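Local atomic coordinates of uncharacterized protein (Borrelia turicatae, PDB entry 5VJ4), a protein that is of unknown function but is probably a surface-exposed, possibly lipid-binding lipoprotein whose gene is differentially regulated as relapsing fever spirochetes pass between tick and mammal. Residues Lys254-Ala259 and Asp264-Val269; Ile282-Gly287 and Gly320-Asn325; Glu294-Ile299 and Ala313-Phe318; Gln309-Arg314 and Phe357-Ala362. All coordinates share one frame; numbering follows the deposited sequence.

All four contacts lie in the C-terminal helices, and three of them involve helix 263-301. Contact 1, at its N-terminal end, is a buried hydrophobic contact between an aromatic ring and two aliphatic side chains. Contacts 2 and 3 pair the same two antiparallel helices, 263-301 and 308-334. Contact 2 is a partly buried tyrosine cluster with polar ends, whereas contact 3, nested inside the loop closed by contact 2, is a purely aliphatic, mostly buried contact. Contact 4 brings in helix 345-365 and is partly exposed, combining a leucine-alanine contact with a long ion pair. Contacts 1 and 2 touch through I255, and contacts 3 and 4 through A298 and I299.

Contact 1. Residues Lys254-Ala259 and Asp264-Val269; sequences KIVINA and DKFNNV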
# COMPACT_ATOMS: atom_id res chain seq x y z
N LYS A 254 -3.83 13.29 16.40
CA LYS A 254 -4.15 14.69 16.76
C LYS A 254 -4.10 15.64 15.56
O LYS A 254 -4.96 16.48 15.40
CB LYS A 254 -3.31 15.25 17.92
CG LYS A 254 -3.09 14.32 19.09
CD LYS A 254 -2.95 15.12 20.37
CE LYS A 254 -3.17 14.22 21.57
NZ LYS A 254 -4.58 13.75 21.68
N ILE A 255 -3.11 15.48 14.69
CA ILE A 255 -3.11 16.25 13.45
C ILE A 255 -4.37 15.98 12.60
O ILE A 255 -4.91 16.90 12.00
CB ILE A 255 -1.82 16.01 12.63
CG1 ILE A 255 -0.60 16.51 13.41
CG2 ILE A 255 -1.89 16.68 11.26
CD1 ILE A 255 0.73 15.99 12.90
N VAL A 256 -4.85 14.74 12.60
CA VAL A 256 -5.91 14.33 11.68
C VAL A 256 -7.35 14.47 12.22
O VAL A 256 -8.24 14.94 11.52
CB VAL A 256 -5.67 12.89 11.21
CG1 VAL A 256 -6.75 12.44 10.25
CG2 VAL A 256 -4.33 12.79 10.53
N ILE A 257 -7.56 14.03 13.46
CA ILE A 257 -8.89 13.96 14.04
C ILE A 257 -9.55 15.32 14.26
O ILE A 257 -8.95 16.26 14.78
CB ILE A 257 -8.88 13.08 15.31
CG1 ILE A 257 -8.32 11.71 14.90
CG2 ILE A 257 -10.27 12.91 15.90
CD1 ILE A 257 -8.25 10.73 16.02
N ASN A 258 -10.81 15.37 13.85
CA ASN A 258 -11.65 16.55 13.77
C ASN A 258 -12.96 16.36 14.47
O ASN A 258 -13.26 15.29 15.00
CB ASN A 258 -12.05 16.71 12.31
CG ASN A 258 -11.30 17.79 11.62
OD1 ASN A 258 -10.26 18.23 12.08
ND2 ASN A 258 -11.83 18.22 10.49
N ALA A 259 -13.79 17.39 14.42
CA ALA A 259 -15.18 17.22 14.73
C ALA A 259 -15.81 16.39 13.59
O ALA A 259 -16.61 15.51 13.84
CB ALA A 259 -15.86 18.55 14.89
N ASP A 264 -12.29 6.69 15.05
CA ASP A 264 -12.68 5.41 14.45
C ASP A 264 -12.32 5.36 12.98
O ASP A 264 -11.80 4.33 12.50
CB ASP A 264 -14.17 5.14 14.63
CG ASP A 264 -14.53 4.67 16.03
OD1 ASP A 264 -13.61 4.33 16.80
OD2 ASP A 264 -15.73 4.65 16.36
N LYS A 265 -12.62 6.46 12.27
CA LYS A 265 -12.30 6.55 10.85
C LYS A 265 -10.80 6.45 10.64
O LYS A 265 -10.33 5.68 9.79
CB LYS A 265 -12.81 7.85 10.28
CG LYS A 265 -14.24 7.73 9.78
CD LYS A 265 -14.70 9.09 9.30
CE LYS A 265 -16.21 9.23 9.26
NZ LYS A 265 -16.45 10.70 9.39
N PHE A 266 -10.07 7.18 11.47
CA PHE A 266 -8.62 7.21 11.43
C PHE A 266 -8.10 5.80 11.62
O PHE A 266 -7.29 5.32 10.82
CB PHE A 266 -8.09 8.12 12.52
CG PHE A 266 -6.61 8.08 12.71
CD1 PHE A 266 -5.75 8.71 11.79
CD2 PHE A 266 -6.06 7.44 13.82
CE1 PHE A 266 -4.37 8.69 11.98
CE2 PHE A 266 -4.67 7.42 14.01
CZ PHE A 266 -3.83 8.05 13.09
N ASN A 267 -8.60 5.13 12.65
CA ASN A 267 -8.18 3.77 12.86
C ASN A 267 -8.53 2.79 11.75
O ASN A 267 -7.79 1.83 11.54
CB ASN A 267 -8.64 3.27 14.21
CG ASN A 267 -7.83 3.86 15.35
OD1 ASN A 267 -8.23 3.78 16.50
ND2 ASN A 267 -6.68 4.44 15.03
N ASN A 268 -9.63 3.05 11.02
CA ASN A 268 -9.98 2.15 9.95
C ASN A 268 -9.00 2.17 8.79
O ASN A 268 -8.65 1.12 8.24
CB ASN A 268 -11.42 2.29 9.44
CG ASN A 268 -11.76 1.18 8.41
OD1 ASN A 268 -12.62 1.34 7.54
ND2 ASN A 268 -11.04 0.06 8.49
N VAL A 269 -8.51 3.36 8.43
CA VAL A 269 -7.51 3.39 7.35
C VAL A 269 -6.23 2.69 7.77
O VAL A 269 -5.64 1.96 6.96
CB VAL A 269 -7.24 4.77 6.73
CG1 VAL A 269 -8.51 5.33 6.16
CG2 VAL A 269 -6.87 5.72 7.79
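V256 and F266 meet through CG1 of the valine and CD1 of the ring, 4.2 Å apart, in van der Waals packing whose side chains run at about a right angle to each other. The valine methyl reaches the ring obliquely. I257 supplies the second touch nearer the root of the same side chain, its CG1 4.3 Å from CB of F266. The phenylalanine is thus met at ring and stem by consecutive residues. Its chi1 of 171° sets CG opposite the backbone N and carries the ring across to residues 254-259, where CA of I257 lies 7.2 Å from CA of F266. I257 is also where the chain first departs from helical geometry after helix 243-256. The isoleucine is partly exposed, while V256 and F266 are both buried. Around this pair, I249 and I252 of helix 243-256 pack on F266, and the ring of F330 from helix 308-334 meets it with the planes about 40° apart. Y261, in the connection between the two helices, touches both V256 and F266. The polypeptide therefore leaves one helix, turns through a short connection and enters the next, and the hydrophobic residues on either side of the turn close on each other. This is a short connection between consecutive helices in an all-helical fold, joining helix 243-256 to the long helix 263-301 over side chains of helix 308-334.

Contact 2. Residues Ile282-Gly287 and Gly320-Asn325; sequences IDIYRG and GEYYSN
Y285 and Y322 both place CG opposite the backbone N, with chi1 174° and -173°, and these extended torsions carry their rings into the gap between two helices. The setting is an antiparallel helical hairpin, helix 263-301 followed by helix 308-334, whose segments run at 165° to one another. The local axes stay 12.8 Å apart, a wide spacing that the large tyrosines bridge. CD1 of Y285 comes to the edge of the Y322 ring, near its plane, 3.9 Å from CE2. Seen from the Y285 ring the approach is oblique. The phenolic end of Y322 reaches the opposite backbone, with OH 3.7 Å from CA of Y285, and crosses the side chain of I284 at about a right angle. These are carbon and hydroxyl packing contacts, and the Y322 hydroxyl makes its hydrogen bond with OG1 of T343. Similarly, OH of Y285 bonds OE1 of E251 on helix 243-256, so each of these tyrosines has its polar end tied to a part of the chain beyond the hairpin. I255 of that third helix also packs on Y285 and Y323. A bound sulfate ion, probably from the crystallisation liquor, lies about 4 Å from the I284 side chain, whose CG2 is 4.0 Å from OH of Y322. Y323 adds a looser approach, its OH 4.1 Å from OH of Y285, too far for a hydrogen bond.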
# COMPACT_ATOMS: atom_id res chain seq x y z
N ILE A 282 5.12 6.18 9.61
CA ILE A 282 5.63 6.65 10.90
C ILE A 282 7.08 7.12 10.80
O ILE A 282 7.42 8.20 11.32
CB ILE A 282 5.51 5.55 12.01
CG1 ILE A 282 4.05 5.18 12.24
CG2 ILE A 282 6.15 6.00 13.32
CD1 ILE A 282 3.83 4.22 13.38
N ASP A 283 7.94 6.31 10.15
CA ASP A 283 9.33 6.68 9.91
C ASP A 283 9.35 8.00 9.14
O ASP A 283 10.04 8.95 9.54
CB ASP A 283 10.07 5.60 9.10
CG ASP A 283 10.08 4.22 9.76
OD1 ASP A 283 9.94 4.11 11.02
OD2 ASP A 283 10.24 3.23 8.98
N ILE A 284 8.57 8.09 8.06
CA ILE A 284 8.63 9.28 7.23
C ILE A 284 8.27 10.50 8.07
O ILE A 284 8.99 11.49 8.05
CB ILE A 284 7.72 9.16 6.03
CG1 ILE A 284 8.36 8.24 4.99
CG2 ILE A 284 7.42 10.53 5.45
CD1 ILE A 284 7.37 7.40 4.18
N TYR A 285 7.16 10.40 8.80
CA TYR A 285 6.68 11.49 9.62
C TYR A 285 7.77 11.95 10.59
O TYR A 285 7.96 13.14 10.79
CB TYR A 285 5.46 11.06 10.41
CG TYR A 285 5.01 12.12 11.39
CD1 TYR A 285 4.30 13.24 10.95
CD2 TYR A 285 5.32 12.02 12.74
CE1 TYR A 285 3.91 14.23 11.83
CE2 TYR A 285 4.95 13.01 13.63
CZ TYR A 285 4.24 14.10 13.16
OH TYR A 285 3.84 15.06 14.05
N ARG A 286 8.45 10.99 11.18
CA ARG A 286 9.47 11.31 12.16
C ARG A 286 10.61 12.09 11.57
O ARG A 286 11.14 12.97 12.24
CB ARG A 286 10.02 10.06 12.80
CG ARG A 286 9.06 9.37 13.71
CD ARG A 286 9.74 8.18 14.31
NE ARG A 286 8.85 7.51 15.23
CZ ARG A 286 8.89 6.21 15.52
NH1 ARG A 286 9.76 5.40 14.92
NH2 ARG A 286 8.00 5.72 16.37
N GLY A 287 10.98 11.75 10.34
CA GLY A 287 12.03 12.47 9.63
C GLY A 287 11.64 13.92 9.43
O GLY A 287 12.43 14.83 9.69
N GLY A 320 2.42 23.90 7.70
CA GLY A 320 1.04 23.93 7.26
C GLY A 320 0.78 22.98 6.10
O GLY A 320 -0.04 22.07 6.22
N GLU A 321 1.50 23.18 5.00
CA GLU A 321 1.35 22.34 3.80
C GLU A 321 1.43 20.86 4.13
O GLU A 321 0.64 20.07 3.61
CB GLU A 321 2.40 22.68 2.74
CG GLU A 321 2.37 24.09 2.16
CD GLU A 321 3.52 24.35 1.19
OE1 GLU A 321 4.12 23.38 0.67
OE2 GLU A 321 3.81 25.54 0.93
N TYR A 322 2.37 20.48 5.00
CA TYR A 322 2.53 19.06 5.34
C TYR A 322 1.33 18.53 6.12
O TYR A 322 0.67 17.60 5.66
CB TYR A 322 3.86 18.80 6.10
CG TYR A 322 4.14 17.34 6.33
CD1 TYR A 322 4.04 16.41 5.28
CD2 TYR A 322 4.50 16.87 7.60
CE1 TYR A 322 4.26 15.04 5.49
CE2 TYR A 322 4.72 15.50 7.82
CZ TYR A 322 4.59 14.60 6.76
OH TYR A 322 4.82 13.25 6.94
N TYR A 323 1.03 19.13 7.27
CA TYR A 323 -0.15 18.78 8.07
C TYR A 323 -1.42 18.70 7.22
O TYR A 323 -2.22 17.76 7.36
CB TYR A 323 -0.32 19.77 9.20
CG TYR A 323 0.57 19.53 10.42
CD1 TYR A 323 1.76 18.78 10.35
CD2 TYR A 323 0.23 20.11 11.65
CE1 TYR A 323 2.56 18.60 11.49
CE2 TYR A 323 1.00 19.93 12.78
CZ TYR A 323 2.16 19.19 12.71
OH TYR A 323 2.90 19.05 13.87
N SER A 324 -1.57 19.62 6.29
CA SER A 324 -2.67 19.56 5.33
C SER A 324 -2.62 18.31 4.46
O SER A 324 -3.65 17.68 4.23
CB SER A 324 -2.72 20.84 4.48
OG SER A 324 -3.37 20.61 3.25
N ASN A 325 -1.43 17.94 3.97
CA ASN A 325 -1.28 16.71 3.18
C ASN A 325 -1.76 15.51 4.00
O ASN A 325 -2.41 14.62 3.45
CB ASN A 325 0.18 16.50 2.73
CG ASN A 325 0.54 17.26 1.46
OD1 ASN A 325 -0.03 18.28 1.15
ND2 ASN A 325 1.53 16.76 0.74

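Contact 3. Residues Glu294-Ile299 and Ala313-Phe318; sequences EALNAI and ARLNRF
L296 and L315 mark the closest backbone approach, CA to CA 7.4 Å, between two helical segments that run antiparallel at 160° with axes 10.7 Å apart. This is the same hairpin of helices 263-301 and 308-334, nearer its connecting turn, and here the interface is entirely aliphatic. L315 carries it, wedged among three residues of the facing helix and touching each with a different part of its side chain. Its chi1 of -173° holds CG opposite the backbone N and sends the two methyls across the gap. CD1 lies 3.9 Å from CB of A295, whose small side chain probably lets the leucine come close to the helix. CD2 packs on CD1 of L296, the more solvent-exposed member of the group, their side chains meeting at a slant. I299, one turn on from A295, meets the stem of the leucine, and the two side chains pass in opposite directions. L355 of helix 345-365 also packs on L315, so a third helix adjoins the leucine, and A298 touches A359 of that helix. At the stem, CD1 of I299 lies 4.0 Å from CB of L315.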
# COMPACT_ATOMS: atom_id res chain seq x y z
N GLU A 294 15.04 21.00 13.67
CA GLU A 294 16.38 21.52 13.37
C GLU A 294 16.27 22.89 12.73
O GLU A 294 17.00 23.81 13.12
CB GLU A 294 17.15 20.58 12.44
CG GLU A 294 17.44 19.20 12.98
CD GLU A 294 18.27 19.19 14.25
OE1 GLU A 294 18.97 20.19 14.53
OE2 GLU A 294 18.24 18.16 14.96
N ALA A 295 15.33 23.03 11.79
CA ALA A 295 15.11 24.29 11.09
C ALA A 295 14.56 25.34 12.03
O ALA A 295 14.83 26.53 11.86
CB ALA A 295 14.21 24.11 9.86
N LEU A 296 13.82 24.90 13.04
CA LEU A 296 13.33 25.80 14.08
C LEU A 296 14.49 26.43 14.85
O LEU A 296 14.56 27.66 14.96
CB LEU A 296 12.42 25.05 15.04
CG LEU A 296 11.66 25.83 16.09
CD1 LEU A 296 10.39 26.20 15.36
CD2 LEU A 296 11.38 24.97 17.30
N ASN A 297 15.40 25.59 15.35
CA ASN A 297 16.57 26.06 16.10
C ASN A 297 17.44 26.97 15.27
O ASN A 297 17.79 28.07 15.71
CB ASN A 297 17.36 24.90 16.66
CG ASN A 297 16.64 24.23 17.80
OD1 ASN A 297 17.10 24.28 18.94
ND2 ASN A 297 15.49 23.63 17.51
N ALA A 298 17.73 26.53 14.05
CA ALA A 298 18.49 27.33 13.12
C ALA A 298 17.86 28.72 12.85
O ALA A 298 18.59 29.66 12.61
CB ALA A 298 18.68 26.56 11.82
N ILE A 299 16.54 28.85 12.90
CA ILE A 299 15.93 30.18 12.70
C ILE A 299 16.02 31.02 13.98
O ILE A 299 16.19 32.22 13.90
CB ILE A 299 14.50 30.13 12.12
CG1 ILE A 299 14.50 29.45 10.75
CG2 ILE A 299 13.97 31.54 11.91
CD1 ILE A 299 13.15 29.46 10.04
N ALA A 313 8.43 32.58 7.87
CA ALA A 313 7.25 32.35 7.06
C ALA A 313 7.32 30.96 6.45
O ALA A 313 6.37 30.19 6.54
CB ALA A 313 7.12 33.40 5.96
N ARG A 314 8.47 30.64 5.86
CA ARG A 314 8.66 29.38 5.17
C ARG A 314 8.42 28.23 6.14
O ARG A 314 7.70 27.28 5.80
CB ARG A 314 10.06 29.29 4.60
CG ARG A 314 10.49 30.51 3.81
CD ARG A 314 10.68 30.20 2.33
NE ARG A 314 11.77 29.23 2.14
CZ ARG A 314 13.07 29.50 2.17
NH1 ARG A 314 13.52 30.73 2.37
NH2 ARG A 314 13.95 28.52 2.00
N LEU A 315 8.99 28.34 7.34
CA LEU A 315 8.85 27.30 8.35
C LEU A 315 7.39 27.04 8.63
O LEU A 315 6.94 25.90 8.57
CB LEU A 315 9.56 27.66 9.64
CG LEU A 315 9.60 26.54 10.69
CD1 LEU A 315 10.58 25.45 10.28
CD2 LEU A 315 9.96 27.05 12.09
N ASN A 316 6.64 28.11 8.90
CA ASN A 316 5.22 27.95 9.20
C ASN A 316 4.42 27.46 8.02
O ASN A 316 3.57 26.59 8.17
CB ASN A 316 4.61 29.21 9.79
CG ASN A 316 5.13 29.47 11.17
OD1 ASN A 316 5.62 28.56 11.83
ND2 ASN A 316 5.05 30.72 11.63
N ARG A 317 4.73 27.98 6.84
CA ARG A 317 4.02 27.60 5.63
C ARG A 317 4.24 26.12 5.34
O ARG A 317 3.30 25.39 5.05
CB ARG A 317 4.45 28.47 4.46
CG ARG A 317 4.03 27.95 3.10
CD ARG A 317 4.83 28.68 2.04
NE ARG A 317 5.09 27.86 0.85
CZ ARG A 317 6.16 28.01 0.06
NH1 ARG A 317 7.09 28.92 0.35
NH2 ARG A 317 6.30 27.24 -1.01
N PHE A 318 5.50 25.70 5.44
CA PHE A 318 5.85 24.32 5.18
C PHE A 318 5.16 23.37 6.13
O PHE A 318 4.57 22.40 5.67
CB PHE A 318 7.36 24.11 5.23
CG PHE A 318 8.08 24.54 3.99
CD1 PHE A 318 7.40 24.64 2.78
CD2 PHE A 318 9.45 24.81 4.02
CE1 PHE A 318 8.06 25.03 1.63
CE2 PHE A 318 10.12 25.20 2.87
CZ PHE A 318 9.42 25.31 1.67

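Contact 4. Residues Gln309-Arg314 and Phe357-Ala362; sequences QDLQAR and FDAQAA
L311 and D358 lose the most surface where helix 308-334 meets helix 345-365, with R314 contributing a smaller, polar part. Both helices belong to the C-terminal helical bundle; their segments run antiparallel at 168°, with axes 10.9 Å apart. L311 uses one branch, CD1, which lies against the backbone of the other helix, 3.6 Å from CA of A359 and 4.2 Å from the carbonyl carbon of D358. The methyl of A359 is barely farther, its CB 3.9 Å from CD1 of L311. The small side chain of A359 probably lets the leucine rest on the main chain, and the CA atoms of L311 and A359, 7.1 Å apart, are the nearest pair across the segments. I299 of helix 263-301 also touches both L311 and A359, making the packing three-helical. D358, next to A359 in the chain, and R314, about one turn on from L311, form the polar flank of the contact. The arginine chain bends at chi2 and at chi3 (-63°), which brings the NH2 side of its guanidinium to the carboxylate, and the two side chains meet at about a right angle. OD2 sits at the edge of the guanidinium, in its plane, while the planes of the two charged groups stand 65° apart. The attraction is probably modest, since the partners form a long, weak ion pair: NH2 of R314 lies 3.6 Å from OD2 of D358.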
# COMPACT_ATOMS: atom_id res chain seq x y z
N GLN A 309 12.24 36.89 9.49
CA GLN A 309 10.83 36.77 9.20
C GLN A 309 10.55 35.93 7.96
O GLN A 309 9.71 35.04 7.97
CB GLN A 309 10.18 38.15 9.05
CG GLN A 309 10.43 39.11 10.21
CD GLN A 309 10.21 38.49 11.58
OE1 GLN A 309 9.59 37.43 11.72
NE2 GLN A 309 10.72 39.15 12.61
N ASP A 310 11.29 36.19 6.89
CA ASP A 310 11.05 35.50 5.62
C ASP A 310 11.29 34.03 5.78
O ASP A 310 10.54 33.22 5.25
CB ASP A 310 11.93 36.08 4.53
CG ASP A 310 11.93 37.59 4.56
OD1 ASP A 310 12.58 38.21 5.46
OD2 ASP A 310 11.24 38.15 3.69
N LEU A 311 12.32 33.68 6.53
CA LEU A 311 12.62 32.29 6.82
C LEU A 311 11.55 31.69 7.68
O LEU A 311 11.12 30.56 7.44
CB LEU A 311 13.97 32.15 7.50
CG LEU A 311 15.12 32.45 6.56
CD1 LEU A 311 16.25 31.53 6.93
CD2 LEU A 311 14.72 32.27 5.09
N GLN A 312 11.11 32.47 8.67
CA GLN A 312 10.05 32.10 9.59
C GLN A 312 8.73 31.80 8.90
O GLN A 312 8.00 30.87 9.28
CB GLN A 312 9.84 33.21 10.61
CG GLN A 312 10.31 32.82 11.99
CD GLN A 312 9.61 31.58 12.49
OE1 GLN A 312 8.74 31.01 11.81
NE2 GLN A 312 9.98 31.16 13.69
N ALA A 313 8.43 32.58 7.87
CA ALA A 313 7.25 32.35 7.06
C ALA A 313 7.32 30.96 6.45
O ALA A 313 6.37 30.19 6.54
CB ALA A 313 7.12 33.40 5.96
N ARG A 314 8.47 30.64 5.86
CA ARG A 314 8.66 29.38 5.17
C ARG A 314 8.42 28.23 6.14
O ARG A 314 7.70 27.28 5.80
CB ARG A 314 10.06 29.29 4.60
CG ARG A 314 10.49 30.51 3.81
CD ARG A 314 10.68 30.20 2.33
NE ARG A 314 11.77 29.23 2.14
CZ ARG A 314 13.07 29.50 2.17
NH1 ARG A 314 13.52 30.73 2.37
NH2 ARG A 314 13.95 28.52 2.00
N PHE A 357 19.70 24.92 6.24
CA PHE A 357 20.96 25.36 5.66
C PHE A 357 20.92 26.85 5.35
O PHE A 357 21.85 27.57 5.69
CB PHE A 357 21.32 24.53 4.43
CG PHE A 357 21.81 23.14 4.77
CD1 PHE A 357 22.48 22.89 5.97
CD2 PHE A 357 21.61 22.09 3.88
CE1 PHE A 357 22.93 21.61 6.29
CE2 PHE A 357 22.05 20.80 4.19
CZ PHE A 357 22.72 20.56 5.40
N ASP A 358 19.83 27.30 4.75
CA ASP A 358 19.65 28.71 4.47
C ASP A 358 19.68 29.49 5.75
O ASP A 358 20.29 30.54 5.81
CB ASP A 358 18.37 28.96 3.69
CG ASP A 358 18.48 28.46 2.25
OD1 ASP A 358 19.57 27.91 1.88
OD2 ASP A 358 17.50 28.61 1.49
N ALA A 359 19.05 28.97 6.79
CA ALA A 359 19.05 29.63 8.09
C ALA A 359 20.47 29.83 8.61
O ALA A 359 20.83 30.91 9.07
CB ALA A 359 18.18 28.87 9.11
N GLN A 360 21.28 28.79 8.52
CA GLN A 360 22.62 28.83 9.07
C GLN A 360 23.52 29.80 8.28
O GLN A 360 24.19 30.65 8.88
CB GLN A 360 23.19 27.41 9.18
CG GLN A 360 22.39 26.52 10.13
CD GLN A 360 22.88 25.07 10.23
OE1 GLN A 360 23.32 24.44 9.25
NE2 GLN A 360 22.77 24.52 11.42
N ALA A 361 23.48 29.72 6.95
CA ALA A 361 24.16 30.71 6.08
C ALA A 361 23.73 32.15 6.41
O ALA A 361 24.54 33.08 6.37
CB ALA A 361 23.96 30.39 4.59
N ALA A 362 22.47 32.33 6.75
CA ALA A 362 22.00 33.64 7.15
C ALA A 362 22.58 34.09 8.50
O ALA A 362 22.87 35.27 8.65
CB ALA A 362 20.48 33.69 7.15